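Local coordinates for protein putative histidinol-phosphate aminotransferase (Burkholderia pseudomallei, PDB 3P1T) that probably transfers the amino group of L-histidinol phosphate to 2-oxoglutarate with pyridoxal 5'-phosphate as cofactor, a step of histidine biosynthesis, at residues 328-331 with 332-335; 217-220 with 221-224; 58-61 with 62-66. All coordinates share one frame; numbering follows the deposited sequence.

Contact 1: 328-331 with 332-335; sequences AALA and EYSD
E332 closes onto A328 in the last turn of helix 320-333, the C-terminal helix of the fold, through a main-chain bond from E332 N to A328 O of 3.2 Å. Its CB packs beside A329 O, and the extended side chain carries the carboxylate to R297, with which it forms a salt bridge. Y333 repeats the helical bond, its N lying 3.0 Å from A329 O. Its ring passes beside L330, whose CD2 stands 4.2 Å from Y333 CD2, an oblique apolar approach. The phenol oxygen is hydrogen-bonded to T290, and the ring meets F293, also of helix 288-296, so this side of the turn is joined to a neighbouring helix. At S334, next to the poorly ordered D335 that ends the modelled chain, the helix gives out. S334 N still reaches L330 O at 3.1 Å, and L330 O is also hydrogen-bonded to the hydroxyl of Y270. S334 adds a side-chain bond of its own: with chi1 at 72°, OG is held between N and the carbonyl carbon, and S334 OG donates to A331 O at 2.8 Å.

Contact 2: 217-220 with 221-224; sequences IAAM and KRKQ
The C-terminal turn of helix 214-221 runs straight into a type I beta turn, K221 to Q224, which is closed by Q224 N bonding K221 O at 3.1 Å. M220 O takes two further amides: K223 N at 2.9 Å and, weakly, Q224 N at 3.2 Å. Just before this the helix is still regular, with K221 N donating to I217 O at 2.9 Å and R222 N to A218 O at 3.2 Å. K221 lies obliquely across I217, its methylene CE 3.6 Å from I217 CG2; the extended chain carries NZ onward to the carbonyl oxygen of E68. R222 instead bends at chi3 (-87°) and folds back over the helix. A219 CA sits over one face of its guanidinium, toward the rim and 3.5 Å from R222 CZ, with A218 O also facing the group; R222 NH1 is 3.8 Å from A219 CB. The carbonyl oxygen of K223 is hydrogen-bonded to R106 of the second subunit. M220, a selenomethionine, is buried against M72 of strand 71-74 and I84 of helix 76-87, while K223 reaches E87 of that helix in a salt bridge and Q224 bonds the carbonyl of L73 in the strand.

Contact 3: 58-61 with 62-66; sequences RKLA and EHFSC
H63 N donates to K59 O at 2.9 Å, and F64 N follows with a bond of 3.0 Å to L60 O. On the outer side of the same turn R58 and E62 form a salt bridge, a weak one: R58 NH1 is 3.4 Å from E62 OE2. The two side chains run side by side and point the same way. R58 starts with CG anti to its N (chi1 178°) and bends at chi3, while E62 bends at chi2, so that the carboxylate arrives at the edge of the guanidinium with the two planes turned 43° apart. The aliphatic part of the arginine takes part as well, since CG of R58 also lies near OE2. K59 turns its amine away to a salt bridge with E238. Helix 52-64 ends here in a Schellman motif. S65 has a positive phi of 50°, which takes the chain out of the helix and lets C66 N bond A61 O at 3.0 Å, in the carbonyl plane, outside the smaller loop closed by S65 N to E62 O at 3.2 Å. F64 lies alongside L60: F64 CE2 is 4.0 Å from L60 CD2, and the edge of the F64 ring lies near L60 O. H63 covers the centre of one face of the F64 ring with its CD2, and its NE2 is hydrogen-bonded to Y200. Farther out, F64 meets F211 edge-to-face, L60 packs on L237 and L241 of helix 231-241, and A61 and C66 rest on L71 of strand 71-74.

All three contacts lie at the C-terminal ends of helices. Contacts 2 and 3 are neighbours, their centres 19 Å apart and their nearest atoms about 9 Å, and strand 71-74, at one edge of the seven-stranded sheet, is touched by both. Contact 1 lies on the opposite side of the chain's centre, with centres 52 Å from contact 2 and 46 Å from contact 3, beside helix 288-296. Of the three, contact 2 alone touches the second subunit. No cofactor contact is among the interactions described, but contact 3 packs against F196 and Y200 in the loop after strand 190-195, which in this family probably carries the cofactor-binding lysine.

Contact 1: 328-331 with 332-335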
loop_
_atom_site.group_PDB
_atom_site.type_symbol
_atom_site.label_atom_id
_atom_site.label_comp_id
_atom_site.label_asym_id
_atom_site.label_seq_id
_atom_site.Cartn_x
_atom_site.Cartn_y
_atom_site.Cartn_z
ATOM N N ALA A 328 -37.397 0.701 -12.642
ATOM C CA ALA A 328 -38.741 1.030 -12.143
ATOM C C ALA A 328 -38.806 2.491 -11.683
ATOM O O ALA A 328 -39.783 3.176 -11.980
ATOM C CB ALA A 328 -39.137 0.100 -11.012
ATOM N N ALA A 329 -37.741 2.980 -11.030
ATOM C CA ALA A 329 -37.639 4.367 -10.565
ATOM C C ALA A 329 -37.548 5.350 -11.729
ATOM O O ALA A 329 -38.254 6.349 -11.699
ATOM C CB ALA A 329 -36.431 4.537 -9.663
ATOM N N LEU A 330 -36.707 5.075 -12.753
ATOM C CA LEU A 330 -36.570 5.981 -13.898
ATOM C C LEU A 330 -37.776 5.822 -14.850
ATOM O O LEU A 330 -38.045 6.743 -15.630
ATOM C CB LEU A 330 -35.234 5.809 -14.643
ATOM C CG LEU A 330 -33.985 6.310 -13.885
ATOM C CD1 LEU A 330 -32.720 5.960 -14.624
ATOM C CD2 LEU A 330 -34.025 7.799 -13.655
ATOM N N ALA A 331 -38.537 4.710 -14.759
ATOM C CA ALA A 331 -39.780 4.606 -15.531
ATOM C C ALA A 331 -40.783 5.601 -14.950
ATOM O O ALA A 331 -41.411 6.355 -15.701
ATOM C CB ALA A 331 -40.330 3.188 -15.512
ATOM N N GLU A 332 -40.841 5.671 -13.597
ATOM C CA GLU A 332 -41.686 6.587 -12.829
ATOM C C GLU A 332 -41.280 8.050 -13.099
ATOM O O GLU A 332 -42.157 8.890 -13.304
ATOM C CB GLU A 332 -41.589 6.262 -11.326
ATOM C CG GLU A 332 -42.549 7.039 -10.436
ATOM C CD GLU A 332 -42.289 6.995 -8.940
ATOM O OE1 GLU A 332 -41.576 6.079 -8.461
ATOM O OE2 GLU A 332 -42.815 7.889 -8.239
ATOM N N TYR A 333 -39.965 8.334 -13.136
ATOM C CA TYR A 333 -39.407 9.666 -13.373
ATOM C C TYR A 333 -39.684 10.177 -14.803
ATOM O O TYR A 333 -39.824 11.391 -14.972
ATOM C CB TYR A 333 -37.893 9.655 -13.116
ATOM C CG TYR A 333 -37.249 11.027 -13.047
ATOM C CD1 TYR A 333 -37.591 11.934 -12.044
ATOM C CD2 TYR A 333 -36.225 11.381 -13.919
ATOM C CE1 TYR A 333 -36.979 13.186 -11.956
ATOM C CE2 TYR A 333 -35.608 12.632 -13.846
ATOM C CZ TYR A 333 -35.977 13.529 -12.852
ATOM O OH TYR A 333 -35.337 14.747 -12.750
ATOM N N SER A 334 -39.793 9.280 -15.821
ATOM C CA SER A 334 -40.052 9.695 -17.216
ATOM C C SER A 334 -41.515 10.208 -17.404
ATOM O O SER A 334 -41.871 10.656 -18.503
ATOM C CB SER A 334 -39.757 8.566 -18.203
ATOM O OG SER A 334 -40.713 7.520 -18.149
ATOM N N ASP A 335 -42.329 10.187 -16.321
ATOM C CA ASP A 335 -43.693 10.713 -16.289
ATOM C C ASP A 335 -43.693 12.102 -15.635
ATOM O O ASP A 335 -43.801 13.119 -16.325
ATOM C CB ASP A 335 -44.630 9.749 -15.542
ATOM C CG ASP A 335 -44.773 8.395 -16.208
ATOM O OD1 ASP A 335 -45.217 8.354 -17.377
ATOM O OD2 ASP A 335 -44.484 7.376 -15.548
#

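Contact 2: 217-220 with 221-224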
loop_
_atom_site.group_PDB
_atom_site.type_symbol
_atom_site.label_atom_id
_atom_site.label_comp_id
_atom_site.label_asym_id
_atom_site.label_seq_id
_atom_site.Cartn_x
_atom_site.Cartn_y
_atom_site.Cartn_z
ATOM N N ILE A 217 10.499 -1.322 -15.765
ATOM C CA ILE A 217 9.814 -2.052 -14.687
ATOM C C ILE A 217 10.807 -2.299 -13.519
ATOM O O ILE A 217 10.456 -2.064 -12.368
ATOM C CB ILE A 217 9.211 -3.384 -15.248
ATOM C CG1 ILE A 217 8.001 -3.143 -16.201
ATOM C CG2 ILE A 217 8.863 -4.372 -14.146
ATOM C CD1 ILE A 217 6.692 -2.651 -15.584
ATOM N N ALA A 218 12.037 -2.746 -13.831
ATOM C CA ALA A 218 13.082 -3.036 -12.841
ATOM C C ALA A 218 13.456 -1.782 -12.013
ATOM O O ALA A 218 13.640 -1.889 -10.795
ATOM C CB ALA A 218 14.323 -3.593 -13.531
ATOM N N ALA A 219 13.569 -0.608 -12.676
ATOM C CA ALA A 219 13.911 0.657 -12.015
ATOM C C ALA A 219 12.772 1.143 -11.097
ATOM O O ALA A 219 13.057 1.718 -10.038
ATOM C CB ALA A 219 14.234 1.720 -13.049
HETATM N N MSE A 220 11.492 0.920 -11.494
HETATM C CA MSE A 220 10.356 1.331 -10.673
HETATM C C MSE A 220 10.198 0.367 -9.478
HETATM O O MSE A 220 9.922 0.840 -8.373
HETATM C CB MSE A 220 9.051 1.415 -11.493
HETATM C CG MSE A 220 8.996 2.583 -12.461
HETATM SE SE MSE A 220 7.320 2.628 -13.443
HETATM C CE MSE A 220 7.453 1.005 -14.385
ATOM N N LYS A 221 10.389 -0.969 -9.689
ATOM C CA LYS A 221 10.338 -1.996 -8.628
ATOM C C LYS A 221 11.296 -1.651 -7.514
ATOM O O LYS A 221 10.947 -1.785 -6.344
ATOM C CB LYS A 221 10.652 -3.400 -9.171
ATOM C CG LYS A 221 9.480 -4.047 -9.888
ATOM C CD LYS A 221 9.816 -5.434 -10.353
ATOM C CE LYS A 221 8.624 -6.066 -11.019
ATOM N NZ LYS A 221 8.904 -7.442 -11.512
ATOM N N ARG A 222 12.480 -1.145 -7.888
ATOM C CA ARG A 222 13.543 -0.675 -6.991
ATOM C C ARG A 222 13.056 0.475 -6.074
ATOM O O ARG A 222 13.534 0.616 -4.948
ATOM C CB ARG A 222 14.761 -0.196 -7.820
ATOM C CG ARG A 222 15.973 -1.108 -7.748
ATOM C CD ARG A 222 17.135 -0.623 -8.606
ATOM N NE ARG A 222 17.052 -1.103 -9.990
ATOM C CZ ARG A 222 17.170 -0.336 -11.075
ATOM N NH1 ARG A 222 17.363 0.978 -10.954
ATOM N NH2 ARG A 222 17.081 -0.871 -12.286
ATOM N N LYS A 223 12.096 1.276 -6.553
ATOM C CA LYS A 223 11.598 2.420 -5.783
ATOM C C LYS A 223 10.370 2.042 -4.930
ATOM O O LYS A 223 10.016 2.806 -4.026
ATOM C CB LYS A 223 11.272 3.614 -6.712
ATOM C CG LYS A 223 12.548 4.227 -7.281
ATOM C CD LYS A 223 12.330 5.364 -8.211
ATOM C CE LYS A 223 13.652 5.879 -8.710
ATOM N NZ LYS A 223 13.488 7.128 -9.491
ATOM N N GLN A 224 9.786 0.855 -5.149
ATOM C CA GLN A 224 8.617 0.413 -4.386
ATOM C C GLN A 224 8.978 0.159 -2.930
ATOM O O GLN A 224 10.145 -0.066 -2.590
ATOM C CB GLN A 224 7.980 -0.831 -4.989
ATOM C CG GLN A 224 7.281 -0.584 -6.317
ATOM C CD GLN A 224 6.491 -1.795 -6.738
ATOM O OE1 GLN A 224 7.047 -2.832 -7.144
ATOM N NE2 GLN A 224 5.174 -1.706 -6.587
#

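Contact 3: 58-61 with 62-66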
loop_
_atom_site.group_PDB
_atom_site.type_symbol
_atom_site.label_atom_id
_atom_site.label_comp_id
_atom_site.label_asym_id
_atom_site.label_seq_id
_atom_site.Cartn_x
_atom_site.Cartn_y
_atom_site.Cartn_z
ATOM N N ARG A 58 4.765 -14.982 -9.579
ATOM C CA ARG A 58 4.838 -16.056 -10.546
ATOM C C ARG A 58 3.443 -16.388 -11.036
ATOM O O ARG A 58 3.262 -16.567 -12.240
ATOM C CB ARG A 58 5.517 -17.265 -9.899
ATOM C CG ARG A 58 5.626 -18.505 -10.783
ATOM C CD ARG A 58 6.216 -19.709 -10.048
ATOM N NE ARG A 58 5.494 -20.063 -8.816
ATOM C CZ ARG A 58 4.388 -20.804 -8.761
ATOM N NH1 ARG A 58 3.823 -21.255 -9.875
ATOM N NH2 ARG A 58 3.825 -21.080 -7.592
ATOM N N LYS A 59 2.451 -16.440 -10.110
ATOM C CA LYS A 59 1.044 -16.726 -10.433
ATOM C C LYS A 59 0.488 -15.651 -11.385
ATOM O O LYS A 59 -0.188 -16.003 -12.342
ATOM C CB LYS A 59 0.182 -16.823 -9.155
ATOM C CG LYS A 59 -0.262 -18.238 -8.750
ATOM C CD LYS A 59 0.838 -19.078 -8.089
ATOM C CE LYS A 59 0.379 -20.473 -7.723
ATOM N NZ LYS A 59 -0.683 -20.476 -6.676
ATOM N N LEU A 60 0.798 -14.361 -11.139
ATOM C CA LEU A 60 0.412 -13.233 -11.982
ATOM C C LEU A 60 0.984 -13.390 -13.386
ATOM O O LEU A 60 0.262 -13.203 -14.374
ATOM C CB LEU A 60 0.890 -11.905 -11.370
ATOM C CG LEU A 60 0.099 -11.368 -10.194
ATOM C CD1 LEU A 60 0.896 -10.294 -9.453
ATOM C CD2 LEU A 60 -1.284 -10.848 -10.628
ATOM N N ALA A 61 2.275 -13.766 -13.471
ATOM C CA ALA A 61 3.006 -13.977 -14.715
ATOM C C ALA A 61 2.340 -15.052 -15.555
ATOM O O ALA A 61 2.191 -14.872 -16.768
ATOM C CB ALA A 61 4.445 -14.358 -14.410
ATOM N N GLU A 62 1.896 -16.146 -14.894
ATOM C CA GLU A 62 1.199 -17.276 -15.503
ATOM C C GLU A 62 -0.153 -16.836 -16.020
ATOM O O GLU A 62 -0.493 -17.120 -17.172
ATOM C CB GLU A 62 1.034 -18.417 -14.487
ATOM C CG GLU A 62 2.057 -19.536 -14.617
ATOM C CD GLU A 62 2.499 -20.182 -13.307
ATOM O OE1 GLU A 62 1.628 -20.645 -12.532
ATOM O OE2 GLU A 62 3.729 -20.261 -13.077
ATOM N N HIS A 63 -0.915 -16.133 -15.167
ATOM C CA HIS A 63 -2.260 -15.668 -15.457
ATOM C C HIS A 63 -2.279 -14.758 -16.705
ATOM O O HIS A 63 -3.108 -14.972 -17.591
ATOM C CB HIS A 63 -2.839 -14.931 -14.233
ATOM C CG HIS A 63 -4.288 -14.576 -14.376
ATOM N ND1 HIS A 63 -5.284 -15.512 -14.159
ATOM C CD2 HIS A 63 -4.861 -13.391 -14.692
ATOM C CE1 HIS A 63 -6.424 -14.880 -14.378
ATOM N NE2 HIS A 63 -6.219 -13.599 -14.702
ATOM N N PHE A 64 -1.353 -13.780 -16.790
ATOM C CA PHE A 64 -1.328 -12.825 -17.897
ATOM C C PHE A 64 -0.427 -13.296 -19.053
ATOM O O PHE A 64 -0.346 -12.603 -20.076
ATOM C CB PHE A 64 -0.881 -11.457 -17.389
ATOM C CG PHE A 64 -1.937 -10.830 -16.510
ATOM C CD1 PHE A 64 -3.059 -10.234 -17.062
ATOM C CD2 PHE A 64 -1.808 -10.830 -15.125
ATOM C CE1 PHE A 64 -4.040 -9.657 -16.249
ATOM C CE2 PHE A 64 -2.788 -10.241 -14.314
ATOM C CZ PHE A 64 -3.897 -9.665 -14.884
ATOM N N SER A 65 0.177 -14.499 -18.916
ATOM C CA SER A 65 1.048 -15.164 -19.894
ATOM C C SER A 65 2.163 -14.212 -20.395
ATOM O O SER A 65 2.357 -14.020 -21.595
ATOM C CB SER A 65 0.239 -15.715 -21.066
ATOM O OG SER A 65 -0.671 -16.720 -20.649
ATOM N N CYS A 66 2.905 -13.631 -19.455
ATOM C CA CYS A 66 4.021 -12.744 -19.770
ATOM C C CYS A 66 5.152 -12.994 -18.789
ATOM O O CYS A 66 4.879 -13.547 -17.721
ATOM C CB CYS A 66 3.569 -11.293 -19.728
ATOM S SG CYS A 66 3.256 -10.678 -18.060
#